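Local coordinates for EchA1_1 (Mycobacterium avium subsp. paratuberculosis, PDB 3R9T), which probably hydrates (2E)-enoyl-CoA thioesters to (3S)-3-hydroxyacyl-CoA, a step of fatty-acid oxidation, as a member of the crotonase family, at residues Val21-Arg26 against Thr60-Lys65; Val54-Leu59 against Asp101-Ala106; Asp64-Ala69 against Asn109-Gly114. All blocks are in the same frame, centred on the assembly; numbering follows the deposited sequence. Where two conformers were deposited one is given.

Contact 1 of 3, residues Val21-Arg26 against Thr60-Lys65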
loop_
_atom_site.group_PDB
_atom_site.type_symbol
_atom_site.label_atom_id
_atom_site.label_comp_id
_atom_site.label_asym_id
_atom_site.label_seq_id
_atom_site.Cartn_x
_atom_site.Cartn_y
_atom_site.Cartn_z
ATOM N N VAL B 21 -7.837 -19.131 -22.150
ATOM C CA VAL B 21 -8.233 -19.680 -20.868
ATOM C C VAL B 21 -7.325 -20.864 -20.545
ATOM O O VAL B 21 -7.270 -21.853 -21.296
ATOM C CB VAL B 21 -9.705 -20.130 -20.881
ATOM C CG1 VAL B 21 -10.092 -20.793 -19.562
ATOM C CG2 VAL B 21 -10.617 -18.954 -21.190
ATOM N N ILE B 22 -6.615 -20.747 -19.425
ATOM C CA ILE B 22 -5.722 -21.790 -18.926
ATOM C C ILE B 22 -6.372 -22.470 -17.726
ATOM O O ILE B 22 -6.692 -21.803 -16.741
ATOM C CB ILE B 22 -4.375 -21.184 -18.458
ATOM C CG1 ILE B 22 -3.704 -20.433 -19.598
ATOM C CG2 ILE B 22 -3.432 -22.264 -17.923
ATOM C CD1 ILE B 22 -2.355 -19.790 -19.216
ATOM N N THR B 23 -6.550 -23.788 -17.787
ATOM C CA THR B 23 -7.247 -24.504 -16.730
ATOM C C THR B 23 -6.308 -25.518 -16.082
ATOM O O THR B 23 -5.786 -26.411 -16.766
ATOM C CB THR B 23 -8.510 -25.213 -17.280
ATOM O OG1 THR B 23 -9.365 -24.272 -17.950
ATOM C CG2 THR B 23 -9.273 -25.893 -16.157
ATOM N N ILE B 24 -6.083 -25.383 -14.776
ATOM C CA ILE B 24 -5.291 -26.368 -14.057
ATOM C C ILE B 24 -6.141 -27.637 -14.069
ATOM O O ILE B 24 -7.338 -27.583 -13.779
ATOM C CB ILE B 24 -4.998 -25.940 -12.623
ATOM C CG1 ILE B 24 -4.195 -24.633 -12.594
ATOM C CG2 ILE B 24 -4.222 -27.029 -11.902
ATOM C CD1 ILE B 24 -4.159 -23.977 -11.211
ATOM N N ASN B 25 -5.515 -28.760 -14.409
ATOM C CA ASN B 25 -6.224 -29.984 -14.756
ATOM C C ASN B 25 -5.832 -31.176 -13.870
ATOM O O ASN B 25 -5.521 -32.261 -14.373
ATOM C CB ASN B 25 -5.962 -30.287 -16.239
ATOM C CG ASN B 25 -6.920 -31.318 -16.817
ATOM O OD1 ASN B 25 -8.087 -31.378 -16.436
ATOM N ND2 ASN B 25 -6.425 -32.130 -17.749
ATOM N N ARG B 26 -5.851 -30.977 -12.551
ATOM C CA ARG B 26 -5.669 -32.095 -11.605
ATOM C C ARG B 26 -6.729 -32.127 -10.511
ATOM O O ARG B 26 -6.398 -32.093 -9.321
ATOM C CB ARG B 26 -4.298 -32.041 -10.945
ATOM C CG ARG B 26 -3.134 -32.173 -11.884
ATOM C CD ARG B 26 -1.874 -32.161 -11.075
ATOM N NE ARG B 26 -1.702 -33.396 -10.306
ATOM C CZ ARG B 26 -1.176 -33.471 -9.083
ATOM N NH1 ARG B 26 -0.787 -32.377 -8.434
ATOM N NH2 ARG B 26 -1.053 -34.654 -8.488
ATOM N N THR B 60 -7.833 -20.613 -14.358
ATOM C CA THR B 60 -8.866 -21.189 -13.488
ATOM C C THR B 60 -8.521 -22.662 -13.192
ATOM O O THR B 60 -7.508 -23.192 -13.684
ATOM C CB THR B 60 -10.258 -21.029 -14.160
ATOM O OG1 THR B 60 -11.326 -21.185 -13.204
ATOM C CG2 THR B 60 -10.411 -22.015 -15.342
ATOM N N GLY B 61 -9.344 -23.302 -12.369
ATOM C CA GLY B 61 -9.135 -24.684 -11.979
ATOM C C GLY B 61 -10.278 -25.525 -12.504
ATOM O O GLY B 61 -11.419 -25.067 -12.558
ATOM N N ALA B 62 -9.968 -26.762 -12.874
ATOM C CA ALA B 62 -10.973 -27.695 -13.361
ATOM C C ALA B 62 -11.904 -28.099 -12.231
ATOM O O ALA B 62 -11.464 -28.294 -11.099
ATOM C CB ALA B 62 -10.294 -28.939 -13.954
ATOM N N GLY B 63 -13.191 -28.240 -12.539
ATOM C CA GLY B 63 -14.162 -28.739 -11.559
ATOM C C GLY B 63 -14.775 -27.669 -10.671
ATOM O O GLY B 63 -14.531 -26.470 -10.849
ATOM N N ASP B 64 -15.555 -28.108 -9.684
ATOM C CA ASP B 64 -16.410 -27.189 -8.923
ATOM C C ASP B 64 -16.009 -26.967 -7.460
ATOM O O ASP B 64 -16.743 -26.294 -6.729
ATOM C CB ASP B 64 -17.872 -27.661 -8.971
ATOM C CG ASP B 64 -18.850 -26.563 -8.583
ATOM O OD1 ASP B 64 -18.749 -25.455 -9.156
ATOM O OD2 ASP B 64 -19.710 -26.798 -7.699
ATOM N N LYS B 65 -14.870 -27.506 -7.023
ATOM C CA LYS B 65 -14.485 -27.361 -5.614
ATOM C C LYS B 65 -13.167 -26.642 -5.427
ATOM O O LYS B 65 -12.999 -25.970 -4.424
ATOM C CB LYS B 65 -14.413 -28.718 -4.893
ATOM C CG LYS B 65 -15.753 -29.445 -4.777
ATOM C CD LYS B 65 -16.601 -28.919 -3.622
ATOM C CE LYS B 65 -17.759 -29.862 -3.286
ATOM N NZ LYS B 65 -18.831 -29.153 -2.533
#

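Contact 2 of 3, residues Val54-Leu59 against Asp101-Ala106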
loop_
_atom_site.group_PDB
_atom_site.type_symbol
_atom_site.label_atom_id
_atom_site.label_comp_id
_atom_site.label_asym_id
_atom_site.label_seq_id
_atom_site.Cartn_x
_atom_site.Cartn_y
_atom_site.Cartn_z
ATOM N N VAL B 54 -3.955 -13.113 -29.085
ATOM C CA VAL B 54 -4.312 -13.192 -27.660
ATOM C C VAL B 54 -4.196 -11.816 -26.983
ATOM O O VAL B 54 -3.137 -11.183 -27.013
ATOM C CB VAL B 54 -3.433 -14.222 -26.925
ATOM C CG1 VAL B 54 -3.756 -14.224 -25.441
ATOM C CG2 VAL B 54 -3.616 -15.624 -27.526
ATOM N N ARG B 55 -5.290 -11.367 -26.368
ATOM C CA ARG B 55 -5.364 -10.048 -25.721
ATOM C C ARG B 55 -5.448 -10.097 -24.193
ATOM O O ARG B 55 -5.276 -9.067 -23.527
ATOM C CB ARG B 55 -6.581 -9.273 -26.235
ATOM C CG ARG B 55 -6.521 -8.889 -27.710
ATOM C CD ARG B 55 -5.372 -7.943 -28.031
ATOM N NE ARG B 55 -5.358 -6.867 -27.044
ATOM C CZ ARG B 55 -6.118 -5.771 -27.060
ATOM N NH1 ARG B 55 -6.932 -5.498 -28.074
ATOM N NH2 ARG B 55 -6.023 -4.913 -26.047
ATOM N N ALA B 56 -5.759 -11.268 -23.658
ATOM C CA ALA B 56 -5.889 -11.462 -22.212
ATOM C C ALA B 56 -5.815 -12.949 -21.888
ATOM O O ALA B 56 -6.080 -13.803 -22.736
ATOM C CB ALA B 56 -7.211 -10.887 -21.703
ATOM N N VAL B 57 -5.457 -13.244 -20.646
ATOM C CA VAL B 57 -5.362 -14.595 -20.159
ATOM C C VAL B 57 -6.177 -14.741 -18.900
ATOM O O VAL B 57 -6.078 -13.900 -18.000
ATOM C CB VAL B 57 -3.910 -14.918 -19.832
ATOM C CG1 VAL B 57 -3.776 -16.285 -19.148
ATOM C CG2 VAL B 57 -3.078 -14.848 -21.106
ATOM N N VAL B 58 -6.973 -15.809 -18.845
ATOM C CA VAL B 58 -7.674 -16.235 -17.631
ATOM C C VAL B 58 -7.131 -17.578 -17.154
ATOM O O VAL B 58 -6.983 -18.515 -17.958
ATOM C CB VAL B 58 -9.194 -16.366 -17.867
ATOM C CG1 VAL B 58 -9.904 -16.974 -16.658
ATOM C CG2 VAL B 58 -9.797 -15.009 -18.184
ATOM N N LEU B 59 -6.837 -17.648 -15.852
ATOM C CA LEU B 59 -6.345 -18.852 -15.185
ATOM C C LEU B 59 -7.439 -19.343 -14.244
ATOM O O LEU B 59 -7.914 -18.578 -13.423
ATOM C CB LEU B 59 -5.067 -18.559 -14.377
ATOM C CG LEU B 59 -4.519 -19.761 -13.589
ATOM C CD1 LEU B 59 -4.021 -20.840 -14.560
ATOM C CD2 LEU B 59 -3.429 -19.327 -12.589
ATOM N N ASP B 101 3.147 -9.275 -20.829
ATOM C CA ASP B 101 2.603 -7.970 -21.225
ATOM C C ASP B 101 1.088 -7.886 -21.233
ATOM O O ASP B 101 0.488 -6.789 -21.272
ATOM C CB ASP B 101 3.031 -7.692 -22.675
ATOM C CG ASP B 101 4.495 -7.363 -22.810
ATOM O OD1 ASP B 101 5.086 -6.831 -21.848
ATOM O OD2 ASP B 101 5.052 -7.623 -23.896
ATOM N N LYS B 102 0.460 -9.053 -21.325
ATOM C CA LYS B 102 -0.986 -9.119 -21.463
ATOM C C LYS B 102 -1.650 -9.348 -20.113
ATOM O O LYS B 102 -1.092 -10.006 -19.247
ATOM C CB LYS B 102 -1.339 -10.221 -22.442
ATOM C CG LYS B 102 -0.345 -10.272 -23.610
ATOM C CD LYS B 102 -0.977 -10.257 -24.946
ATOM C CE LYS B 102 0.072 -10.318 -26.069
ATOM N NZ LYS B 102 -0.282 -11.337 -27.068
ATOM N N PRO B 103 -2.845 -8.787 -19.923
ATOM C CA PRO B 103 -3.518 -8.939 -18.650
ATOM C C PRO B 103 -3.833 -10.387 -18.287
ATOM O O PRO B 103 -4.235 -11.185 -19.156
ATOM C CB PRO B 103 -4.815 -8.133 -18.836
ATOM C CG PRO B 103 -5.033 -8.104 -20.328
ATOM C CD PRO B 103 -3.652 -8.006 -20.880
ATOM N N THR B 104 -3.644 -10.686 -16.996
ATOM C CA THR B 104 -3.977 -11.976 -16.402
ATOM C C THR B 104 -5.050 -11.839 -15.331
ATOM O O THR B 104 -4.990 -10.953 -14.497
ATOM C CB THR B 104 -2.735 -12.668 -15.802
ATOM O OG1 THR B 104 -2.157 -11.826 -14.791
ATOM C CG2 THR B 104 -1.679 -12.956 -16.920
ATOM N N ILE B 105 -6.040 -12.723 -15.381
ATOM C CA ILE B 105 -7.154 -12.714 -14.473
ATOM C C ILE B 105 -7.275 -14.110 -13.912
ATOM O O ILE B 105 -7.463 -15.069 -14.665
ATOM C CB ILE B 105 -8.457 -12.380 -15.220
ATOM C CG1 ILE B 105 -8.337 -11.047 -15.967
ATOM C CG2 ILE B 105 -9.671 -12.451 -14.241
ATOM C CD1 ILE B 105 -9.487 -10.817 -16.973
ATOM N N ALA B 106 -7.186 -14.229 -12.598
ATOM C CA ALA B 106 -7.452 -15.477 -11.915
ATOM C C ALA B 106 -8.953 -15.647 -11.708
ATOM O O ALA B 106 -9.595 -14.780 -11.137
ATOM C CB ALA B 106 -6.759 -15.470 -10.579
#

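Contact 3 of 3, residues Asp64-Ala69 against Asn109-Gly114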
loop_
_atom_site.group_PDB
_atom_site.type_symbol
_atom_site.label_atom_id
_atom_site.label_comp_id
_atom_site.label_asym_id
_atom_site.label_seq_id
_atom_site.Cartn_x
_atom_site.Cartn_y
_atom_site.Cartn_z
ATOM N N ASP B 64 -15.555 -28.108 -9.684
ATOM C CA ASP B 64 -16.410 -27.189 -8.923
ATOM C C ASP B 64 -16.009 -26.967 -7.460
ATOM O O ASP B 64 -16.743 -26.294 -6.729
ATOM C CB ASP B 64 -17.872 -27.661 -8.971
ATOM C CG ASP B 64 -18.850 -26.563 -8.583
ATOM O OD1 ASP B 64 -18.749 -25.455 -9.156
ATOM O OD2 ASP B 64 -19.710 -26.798 -7.699
ATOM N N LYS B 65 -14.870 -27.506 -7.023
ATOM C CA LYS B 65 -14.485 -27.361 -5.614
ATOM C C LYS B 65 -13.167 -26.642 -5.427
ATOM O O LYS B 65 -12.999 -25.970 -4.424
ATOM C CB LYS B 65 -14.413 -28.718 -4.893
ATOM C CG LYS B 65 -15.753 -29.445 -4.777
ATOM C CD LYS B 65 -16.601 -28.919 -3.622
ATOM C CE LYS B 65 -17.759 -29.862 -3.286
ATOM N NZ LYS B 65 -18.831 -29.153 -2.533
ATOM N N SER B 66 -12.232 -26.798 -6.369
ATOM C CA SER B 66 -10.848 -26.349 -6.157
ATOM C C SER B 66 -10.325 -25.459 -7.273
ATOM O O SER B 66 -10.354 -25.858 -8.420
ATOM C CB SER B 66 -9.907 -27.558 -6.062
ATOM O OG SER B 66 -10.257 -28.435 -5.001
ATOM N N PHE B 67 -9.793 -24.283 -6.933
ATOM C CA PHE B 67 -8.998 -23.494 -7.888
ATOM C C PHE B 67 -7.586 -24.075 -7.869
ATOM O O PHE B 67 -7.068 -24.548 -8.889
ATOM C CB PHE B 67 -9.026 -22.009 -7.496
ATOM C CG PHE B 67 -8.001 -21.131 -8.209
ATOM C CD1 PHE B 67 -8.156 -20.780 -9.544
ATOM C CD2 PHE B 67 -6.913 -20.610 -7.509
ATOM C CE1 PHE B 67 -7.235 -19.943 -10.171
ATOM C CE2 PHE B 67 -5.993 -19.779 -8.132
ATOM C CZ PHE B 67 -6.166 -19.439 -9.457
ATOM N N CYS B 68 -6.987 -24.034 -6.685
ATOM C CA CYS B 68 -5.692 -24.637 -6.435
ATOM C C CYS B 68 -5.505 -24.738 -4.930
ATOM O O CYS B 68 -5.461 -23.724 -4.232
ATOM C CB CYS B 68 -4.578 -23.811 -7.074
ATOM S SG CYS B 68 -2.939 -24.363 -6.621
ATOM N N ALA B 69 -5.429 -25.973 -4.437
ATOM C CA ALA B 69 -5.300 -26.243 -3.001
ATOM C C ALA B 69 -3.912 -25.900 -2.456
ATOM O O ALA B 69 -3.699 -25.933 -1.240
ATOM C CB ALA B 69 -5.626 -27.718 -2.706
ATOM N N ASN B 109 -12.443 -20.590 -8.738
ATOM C CA ASN B 109 -13.663 -21.382 -8.742
ATOM C C ASN B 109 -13.922 -22.105 -7.419
ATOM O O ASN B 109 -15.012 -22.619 -7.187
ATOM C CB ASN B 109 -13.636 -22.387 -9.906
ATOM C CG ASN B 109 -12.384 -23.231 -9.922
ATOM O OD1 ASN B 109 -11.268 -22.704 -10.029
ATOM N ND2 ASN B 109 -12.555 -24.555 -9.813
ATOM N N GLY B 110 -12.918 -22.170 -6.555
ATOM C CA GLY B 110 -13.103 -22.757 -5.230
ATOM C C GLY B 110 -11.884 -22.544 -4.359
ATOM O O GLY B 110 -11.311 -21.459 -4.363
ATOM N N THR B 111 -11.473 -23.578 -3.634
ATOM C CA THR B 111 -10.376 -23.456 -2.679
ATOM C C THR B 111 -9.149 -22.858 -3.337
ATOM O O THR B 111 -8.760 -23.295 -4.415
ATOM C CB THR B 111 -9.952 -24.816 -2.122
ATOM O OG1 THR B 111 -11.110 -25.574 -1.766
ATOM C CG2 THR B 111 -9.064 -24.616 -0.904
ATOM N N ALA B 112 -8.551 -21.871 -2.679
ATOM C CA ALA B 112 -7.371 -21.195 -3.194
ATOM C C ALA B 112 -6.422 -20.893 -2.046
ATOM O O ALA B 112 -6.179 -19.737 -1.712
ATOM C CB ALA B 112 -7.767 -19.920 -3.922
ATOM N N LEU B 113 -5.900 -21.955 -1.449
ATOM C CA LEU B 113 -5.050 -21.864 -0.267
ATOM C C LEU B 113 -3.570 -22.023 -0.622
ATOM O O LEU B 113 -3.186 -22.773 -1.554
ATOM C CB LEU B 113 -5.478 -22.908 0.777
ATOM C CG LEU B 113 -6.897 -22.767 1.358
ATOM C CD1 LEU B 113 -7.224 -23.929 2.300
ATOM C CD2 LEU B 113 -7.072 -21.434 2.062
ATOM N N GLY B 114 -2.746 -21.303 0.136
ATOM C CA GLY B 114 -1.312 -21.367 -0.014
ATOM C C GLY B 114 -0.942 -20.973 -1.435
ATOM O O GLY B 114 -1.193 -19.847 -1.864
HETATM O O HOH W 1 -16.383 -24.040 -5.242
HETATM O O HOH W 2 -10.448 -28.194 -2.058
#

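Contact 1 of 3, residues Val21-Arg26 against Thr60-Lys65
Thr60 and Thr23 sit side by side on one face of a parallel sheet, and Ala62 lies just beyond them where the second strand gives way to a loop. The methyl CG2 of Thr60 occupies the crowded position between its own backbone N and carbonyl carbon (OG1 anti to N, chi1 -162°), which lays it alongside Thr23, 3.6 Å from Thr23 OG1. The hydroxyl of Thr60 is thereby turned to the next strand, where it bonds the carbonyl of Ala107; threonine suits the place because it can fill one side with a methyl and satisfy a buried hydroxyl on the other. Thr23 in turn sends CG2 forward over the backbone of the loop, 3.5 Å from Ala62 N. The small side chain of Ala62 points at the first strand, its CB in close van der Waals approach to Ile24 O at 3.3 Å, and the same methyl also meets Thr23 CG2.

The backbones are stitched in the parallel manner, Ile22 O accepting from Thr60 N at 2.9 Å and Thr60 O from Ile24 N at 2.8 Å. A further bond, Ala62 N to Ile24 O, carries the pairing past the strand end. Strands 19-24 and 56-61 are joined by helix 35-50 in a beta-alpha-beta unit; Val37 of that helix packs on Ile24, and strand 11-16 continues the sheet beyond Val21 and Asn25.

Contact 2 of 3, residues Val54-Leu59 against Asp101-Ala106
Val58 and Ile105 cross obliquely on one face of the sheet, CG2 of the valine lying 4.2 Å from CB of the isoleucine. On the reverse face Val57 stands next to Thr104, where CB of Val57 and the methyl CG2 of Thr104 are the atoms that meet, followed by Leu59 beside Ala106. Beta-branched residues suit these central positions, since their branching at CB favours extended backbone and fills the space between neighbouring strands.

Before the regular pairing begins, Pro103 sets CG and CD against Ala56 and the carbonyl of Arg55: CG is 3.8 Å from Ala56 CB, and both CG and CD lie 3.3 Å from Arg55 O. Having no N-H, the proline ends the ladder here, its ring carbons resting against Arg55 O where a donor would otherwise come, while its carbonyl accepts from Val57 N at 2.8 Å. The ladder continues with Ile105 N to Val57 O and Leu59 N to Ile105 O.

Lys102 points toward the opposing segment, and two bends (chi2 -128°, chi4 132°) turn its chain from an extended course and carry NZ across to Val54 O at 2.9 Å, approaching slightly tilted from the carbonyl plane. The same ammonium bonds Ala48 O near the C-terminal end of helix 35-50, where the helix dipole would probably favour a positive charge.

That helix packs on Val57 through Leu45 and Ala48, whereas helix 192-204 meets the other face through Ala200 on Ile105. The pairing belongs to the core parallel sheet of the crotonase fold, in which strand 56-61 lies between strands 19-24 and 104-108.

Contact 3 of 3, residues Asp64-Ala69 against Asn109-Gly114
Asn109 places CG between its backbone N and carbonyl carbon (chi1 53°), and Phe67 swings CG anti to N (chi1 167°), bringing amide and ring together. The two side chains cross at about a right angle; the planes of ring and amide are 73° apart. Asn109 OD1 lies in plane at the ring edge, 3.7 Å from Phe67 CD1, and closer still to Phe67 CA at 3.2 Å. The other end of the amide, ND2, bonds Ser66 O at 2.9 Å from above the carbonyl plane, away from its lone pairs. Asparagine suits the place because its amide both donates and accepts between the two loops.

Next comes Gly110, whose CA makes a CH...O contact with Lys65 O; a side chain here would run straight into that carbonyl, so glycine is required. Its amide N is buried without a partner in the model. Lys65 O also accepts from Thr111 N at 2.9 Å. Thr111 O then receives two successive amides, Phe67 N at 2.9 Å and Cys68 N at 3.0 Å, gripping the chain where it turns its corner at Phe67. Farther on, the bond from Leu113 N to Cys68 O is weak.

Two waters bridge the segments: one donates to both Asp64 O and Asn109 O, and another joins the hydroxyls of Ser66 and Thr111, 2.7 Å from Thr111 OG1.

As in other crotonases, both chains probably run on to the backbone N-H groups of the oxyanion hole, one beyond each segment. The phenyl ring of Phe67 reaches Ala112 CB with CD2 (3.8 Å) and also packs on Leu119 of helix 115-122. Strand 111-113 pairs with strand 133-135 beside it, and Gly114, at positive phi, is the N-cap of helix 115-122.

How the contacts relate
Contacts 1 and 2 share strand 56-61 as their middle member: Ile22 N bonds Val58 O at 2.7 Å, making one continuous sheet of the two pairings, whose centres are 15 Å apart. Contact 3, centred 9 Å from contact 1, is tied to it by the amide of Asn109, which takes Gly61 N on OD1 (3.1 Å) and gives ND2 to Gly63 O (2.9 Å). Phe67 spans to contact 2, with CE1 3.6 Å from Leu59 O. Bound benzoic acid lies about 9 Å from the side chain of Leu113 and about 13 Å from those of Ile24 and Leu59; beyond contact 3, 64-69 leads to Ile76 and 109-114 to Glu118 of that pocket.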